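Local coordinates for ATP-dependent helicase FUN30 (Saccharomyces cerevisiae S288c, PDB 5GN1), which remodels nucleosomes as an ATP-dependent SNF2-family DNA helicase, supporting DNA end resection at double-strand breaks and heterochromatin organization, at residues Glu203-Leu215 with Phe248-Lys262. Numbering follows the deposited sequence. Where two conformers were deposited one is given.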
# COMPACT_ATOMS: atom_id res chain seq x y z
N GLU A 203 -17.37 16.19 6.58
CA GLU A 203 -16.02 16.65 6.88
C GLU A 203 -15.04 16.17 5.81
O GLU A 203 -15.38 15.39 4.93
CB GLU A 203 -15.60 16.19 8.29
CG GLU A 203 -16.33 16.95 9.43
CD GLU A 203 -16.07 16.36 10.83
OE1 GLU A 203 -15.51 15.24 10.93
OE2 GLU A 203 -16.41 17.03 11.84
N LYS A 204 -13.81 16.67 5.91
CA LYS A 204 -12.71 16.29 5.04
C LYS A 204 -11.76 15.36 5.77
O LYS A 204 -11.78 15.25 7.00
CB LYS A 204 -11.97 17.53 4.54
CG LYS A 204 -12.86 18.49 3.75
CD LYS A 204 -12.01 19.29 2.79
CE LYS A 204 -12.87 20.16 1.89
NZ LYS A 204 -12.13 20.61 0.67
N VAL A 205 -10.92 14.67 5.01
CA VAL A 205 -10.07 13.62 5.57
C VAL A 205 -8.76 13.55 4.79
O VAL A 205 -8.74 13.72 3.57
CB VAL A 205 -10.81 12.25 5.59
CG1 VAL A 205 -11.23 11.81 4.17
CG2 VAL A 205 -9.96 11.18 6.28
N LEU A 206 -7.67 13.30 5.52
CA LEU A 206 -6.37 12.95 4.93
C LEU A 206 -6.17 11.44 5.03
O LEU A 206 -6.39 10.85 6.10
CB LEU A 206 -5.22 13.65 5.65
CG LEU A 206 -5.40 15.14 5.94
CD1 LEU A 206 -4.19 15.69 6.69
CD2 LEU A 206 -5.67 15.87 4.64
N ILE A 207 -5.74 10.81 3.94
CA ILE A 207 -5.40 9.39 3.94
C ILE A 207 -3.90 9.26 3.65
O ILE A 207 -3.42 9.76 2.63
CB ILE A 207 -6.22 8.59 2.91
CG1 ILE A 207 -7.71 8.89 3.09
CG2 ILE A 207 -5.96 7.08 3.09
CD1 ILE A 207 -8.61 8.18 2.10
N PHE A 208 -3.17 8.59 4.55
CA PHE A 208 -1.73 8.40 4.43
C PHE A 208 -1.38 6.94 4.18
O PHE A 208 -1.97 6.04 4.80
CB PHE A 208 -1.01 8.85 5.70
CG PHE A 208 -0.99 10.32 5.90
CD1 PHE A 208 -0.03 11.10 5.29
CD2 PHE A 208 -1.93 10.93 6.73
CE1 PHE A 208 -0.02 12.48 5.47
CE2 PHE A 208 -1.92 12.30 6.93
CZ PHE A 208 -0.96 13.07 6.30
N SER A 209 -0.40 6.70 3.31
CA SER A 209 0.15 5.36 3.12
C SER A 209 1.65 5.42 2.92
O SER A 209 2.17 6.37 2.32
CB SER A 209 -0.48 4.62 1.92
OG SER A 209 0.11 3.34 1.77
N LEU A 210 2.34 4.40 3.41
CA LEU A 210 3.77 4.27 3.17
C LEU A 210 4.08 3.72 1.79
O LEU A 210 5.25 3.67 1.40
CB LEU A 210 4.43 3.37 4.23
CG LEU A 210 4.79 4.06 5.55
CD1 LEU A 210 5.22 3.05 6.60
CD2 LEU A 210 5.88 5.10 5.33
N PHE A 211 3.06 3.32 1.03
CA PHE A 211 3.22 2.64 -0.25
C PHE A 211 2.59 3.49 -1.34
O PHE A 211 1.37 3.71 -1.32
CB PHE A 211 2.56 1.25 -0.22
CG PHE A 211 3.20 0.29 0.73
CD1 PHE A 211 2.76 0.19 2.05
CD2 PHE A 211 4.23 -0.55 0.31
CE1 PHE A 211 3.35 -0.72 2.93
CE2 PHE A 211 4.81 -1.47 1.17
CZ PHE A 211 4.38 -1.55 2.49
N THR A 212 3.40 3.96 -2.29
CA THR A 212 2.82 4.66 -3.44
C THR A 212 1.94 3.74 -4.27
O THR A 212 0.97 4.20 -4.87
CB THR A 212 3.92 5.26 -4.32
OG1 THR A 212 4.92 4.27 -4.59
CG2 THR A 212 4.56 6.46 -3.62
N GLN A 213 2.25 2.43 -4.30
CA GLN A 213 1.39 1.47 -4.99
C GLN A 213 -0.01 1.44 -4.39
O GLN A 213 -1.01 1.23 -5.11
CB GLN A 213 2.00 0.08 -4.93
CG GLN A 213 3.27 -0.15 -5.72
CD GLN A 213 3.86 -1.51 -5.40
OE1 GLN A 213 4.31 -1.76 -4.27
NE2 GLN A 213 3.86 -2.40 -6.37
N VAL A 214 -0.11 1.58 -3.07
CA VAL A 214 -1.42 1.67 -2.43
C VAL A 214 -2.13 2.96 -2.85
O VAL A 214 -3.33 2.93 -3.14
CB VAL A 214 -1.29 1.56 -0.90
CG1 VAL A 214 -2.58 2.02 -0.20
CG2 VAL A 214 -0.93 0.12 -0.51
N LEU A 215 -1.41 4.09 -2.91
CA LEU A 215 -2.03 5.34 -3.37
C LEU A 215 -2.60 5.19 -4.79
O LEU A 215 -3.70 5.68 -5.08
CB LEU A 215 -1.01 6.48 -3.32
CG LEU A 215 -0.56 6.86 -1.90
CD1 LEU A 215 0.43 7.99 -1.90
CD2 LEU A 215 -1.77 7.22 -1.02
N PHE A 248 -7.46 22.18 -2.18
CA PHE A 248 -8.08 21.46 -1.08
C PHE A 248 -8.82 22.43 -0.16
O PHE A 248 -9.92 22.13 0.31
CB PHE A 248 -7.03 20.68 -0.29
CG PHE A 248 -7.60 19.62 0.60
CD1 PHE A 248 -8.52 18.71 0.11
CD2 PHE A 248 -7.23 19.54 1.93
CE1 PHE A 248 -9.05 17.73 0.93
CE2 PHE A 248 -7.75 18.56 2.76
CZ PHE A 248 -8.67 17.66 2.25
N TYR A 249 -8.21 23.58 0.10
CA TYR A 249 -8.82 24.59 0.96
C TYR A 249 -10.00 25.27 0.30
O TYR A 249 -10.98 25.61 0.97
CB TYR A 249 -7.78 25.65 1.35
CG TYR A 249 -6.94 25.29 2.54
CD1 TYR A 249 -7.36 25.60 3.83
CD2 TYR A 249 -5.72 24.63 2.38
CE1 TYR A 249 -6.58 25.27 4.93
CE2 TYR A 249 -4.94 24.29 3.47
CZ TYR A 249 -5.37 24.62 4.74
OH TYR A 249 -4.57 24.29 5.83
N GLU A 250 -9.92 25.50 -1.01
CA GLU A 250 -10.89 26.37 -1.69
C GLU A 250 -12.16 25.62 -2.08
O GLU A 250 -13.26 26.20 -2.04
CB GLU A 250 -10.23 27.00 -2.93
CG GLU A 250 -11.01 28.14 -3.60
CD GLU A 250 -12.07 27.65 -4.57
OE1 GLU A 250 -11.98 26.49 -5.05
OE2 GLU A 250 -13.01 28.41 -4.85
N ASP A 251 -12.04 24.33 -2.42
CA ASP A 251 -13.14 23.55 -2.98
C ASP A 251 -13.76 22.68 -1.89
O ASP A 251 -13.21 21.64 -1.52
CB ASP A 251 -12.63 22.71 -4.15
CG ASP A 251 -13.76 22.22 -5.06
OD1 ASP A 251 -14.90 22.01 -4.57
OD2 ASP A 251 -13.50 22.03 -6.26
N LYS A 252 -14.93 23.08 -1.40
CA LYS A 252 -15.63 22.33 -0.36
C LYS A 252 -16.09 20.96 -0.85
O LYS A 252 -16.40 20.09 -0.02
CB LYS A 252 -16.83 23.12 0.16
CG LYS A 252 -16.49 24.34 0.99
CD LYS A 252 -15.85 23.96 2.32
CE LYS A 252 -15.53 25.20 3.13
NZ LYS A 252 -14.42 24.96 4.08
N ASP A 253 -16.14 20.75 -2.16
CA ASP A 253 -16.62 19.49 -2.72
C ASP A 253 -15.50 18.48 -2.97
O ASP A 253 -15.75 17.47 -3.64
CB ASP A 253 -17.37 19.76 -4.03
CG ASP A 253 -18.29 18.61 -4.43
OD1 ASP A 253 -18.94 18.02 -3.53
OD2 ASP A 253 -18.37 18.31 -5.64
N ILE A 254 -14.29 18.73 -2.47
CA ILE A 254 -13.20 17.75 -2.55
C ILE A 254 -12.94 17.24 -1.14
O ILE A 254 -12.24 17.90 -0.37
CB ILE A 254 -11.92 18.34 -3.15
CG1 ILE A 254 -12.18 18.98 -4.51
CG2 ILE A 254 -10.86 17.24 -3.33
CD1 ILE A 254 -10.89 19.42 -5.23
N PRO A 255 -13.49 16.08 -0.76
CA PRO A 255 -13.41 15.69 0.65
C PRO A 255 -12.09 15.06 1.05
O PRO A 255 -11.81 14.99 2.26
CB PRO A 255 -14.57 14.70 0.79
CG PRO A 255 -14.69 14.08 -0.60
CD PRO A 255 -14.41 15.24 -1.53
N ILE A 256 -11.26 14.61 0.10
CA ILE A 256 -10.17 13.67 0.39
C ILE A 256 -8.86 14.18 -0.19
O ILE A 256 -8.81 14.59 -1.36
CB ILE A 256 -10.46 12.27 -0.17
CG1 ILE A 256 -11.72 11.70 0.45
CG2 ILE A 256 -9.26 11.33 0.10
CD1 ILE A 256 -12.06 10.33 -0.09
N PHE A 257 -7.81 14.12 0.62
CA PHE A 257 -6.42 14.32 0.21
C PHE A 257 -5.67 13.03 0.53
O PHE A 257 -5.65 12.62 1.70
CB PHE A 257 -5.80 15.50 0.95
CG PHE A 257 -4.83 16.31 0.13
CD1 PHE A 257 -3.96 15.69 -0.75
CD2 PHE A 257 -4.80 17.69 0.22
CE1 PHE A 257 -3.05 16.45 -1.50
CE2 PHE A 257 -3.90 18.44 -0.52
CZ PHE A 257 -3.03 17.82 -1.39
N ILE A 258 -5.09 12.38 -0.48
CA ILE A 258 -4.29 11.19 -0.24
C ILE A 258 -2.81 11.56 -0.36
O ILE A 258 -2.42 12.30 -1.27
CB ILE A 258 -4.68 10.02 -1.18
CG1 ILE A 258 -4.24 10.29 -2.63
CG2 ILE A 258 -6.18 9.72 -1.10
CD1 ILE A 258 -4.58 9.12 -3.56
N LEU A 259 -2.00 11.08 0.59
CA LEU A 259 -0.61 11.49 0.72
C LEU A 259 0.26 10.32 1.12
O LEU A 259 -0.22 9.36 1.73
CB LEU A 259 -0.40 12.58 1.79
CG LEU A 259 -1.22 13.87 1.74
CD1 LEU A 259 -2.35 13.79 2.74
CD2 LEU A 259 -0.32 15.08 2.04
N SER A 260 1.54 10.40 0.78
CA SER A 260 2.50 9.49 1.38
C SER A 260 2.77 9.92 2.81
O SER A 260 2.75 11.11 3.14
CB SER A 260 3.81 9.45 0.59
OG SER A 260 4.34 10.74 0.40
N THR A 261 2.99 8.93 3.68
CA THR A 261 3.28 9.23 5.08
C THR A 261 4.49 10.15 5.22
O THR A 261 4.51 11.01 6.11
CB THR A 261 3.47 7.92 5.84
OG1 THR A 261 2.25 7.18 5.74
CG2 THR A 261 3.78 8.16 7.30
N LYS A 262 5.46 10.04 4.31
CA LYS A 262 6.61 10.93 4.30
C LYS A 262 6.22 12.39 4.05
O LYS A 262 6.96 13.29 4.44
CB LYS A 262 7.64 10.45 3.26
CG LYS A 262 7.15 10.39 1.80
CD LYS A 262 8.09 9.59 0.86
CE LYS A 262 7.73 9.71 -0.65
NZ LYS A 262 6.60 8.89 -1.26
O HOH W 1 -12.38 23.24 2.29
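With CG anti to its own carbonyl carbon (chi1 -60°) and the chain extended beyond, K204 runs alongside the F248 ring and carries its ammonium to the end of helix 241-250. CD makes an off-centre CH-pi contact with the ring and NZ an equally off-centre cation-pi contact. K204 NZ donates three hydrogen bonds to backbone carbonyls, meeting F248 O at 2.7 Å in the carbonyl plane. D251 O takes K204 NZ at 2.7 Å from above its plane and, from the opposite face, I254 N, which closes the type I turn. I254 O lies 2.9 Å from K204 NZ, which is tilted from that carbonyl plane. Carbonyls at a helix C-terminus lack the next turn's N-H donors, and a lysine ammonium can stand in for them. A methionine in its place would probably leave F248 O and I254 O without this donor and the turn less firmly tied to the start of the strand.

Beyond this anchor, strands 205-209 and 256-260 are joined by alternating backbone bonds from V205 N to P255 O through T261 N to S209 O. On one face L259 CD1 sits over the F208 ring, 4.2 Å from its centroid, while L206 CD2 reaches F257 CB; on the other, V205 and I207 pack on I256, and L215 of helix 212-224 covers I258. Strand 205-209 thus lies between 275-278 and 256-260 in a parallel six-stranded sheet, as in the RecA-like C-terminal ATPase lobe of SNF2 remodellers.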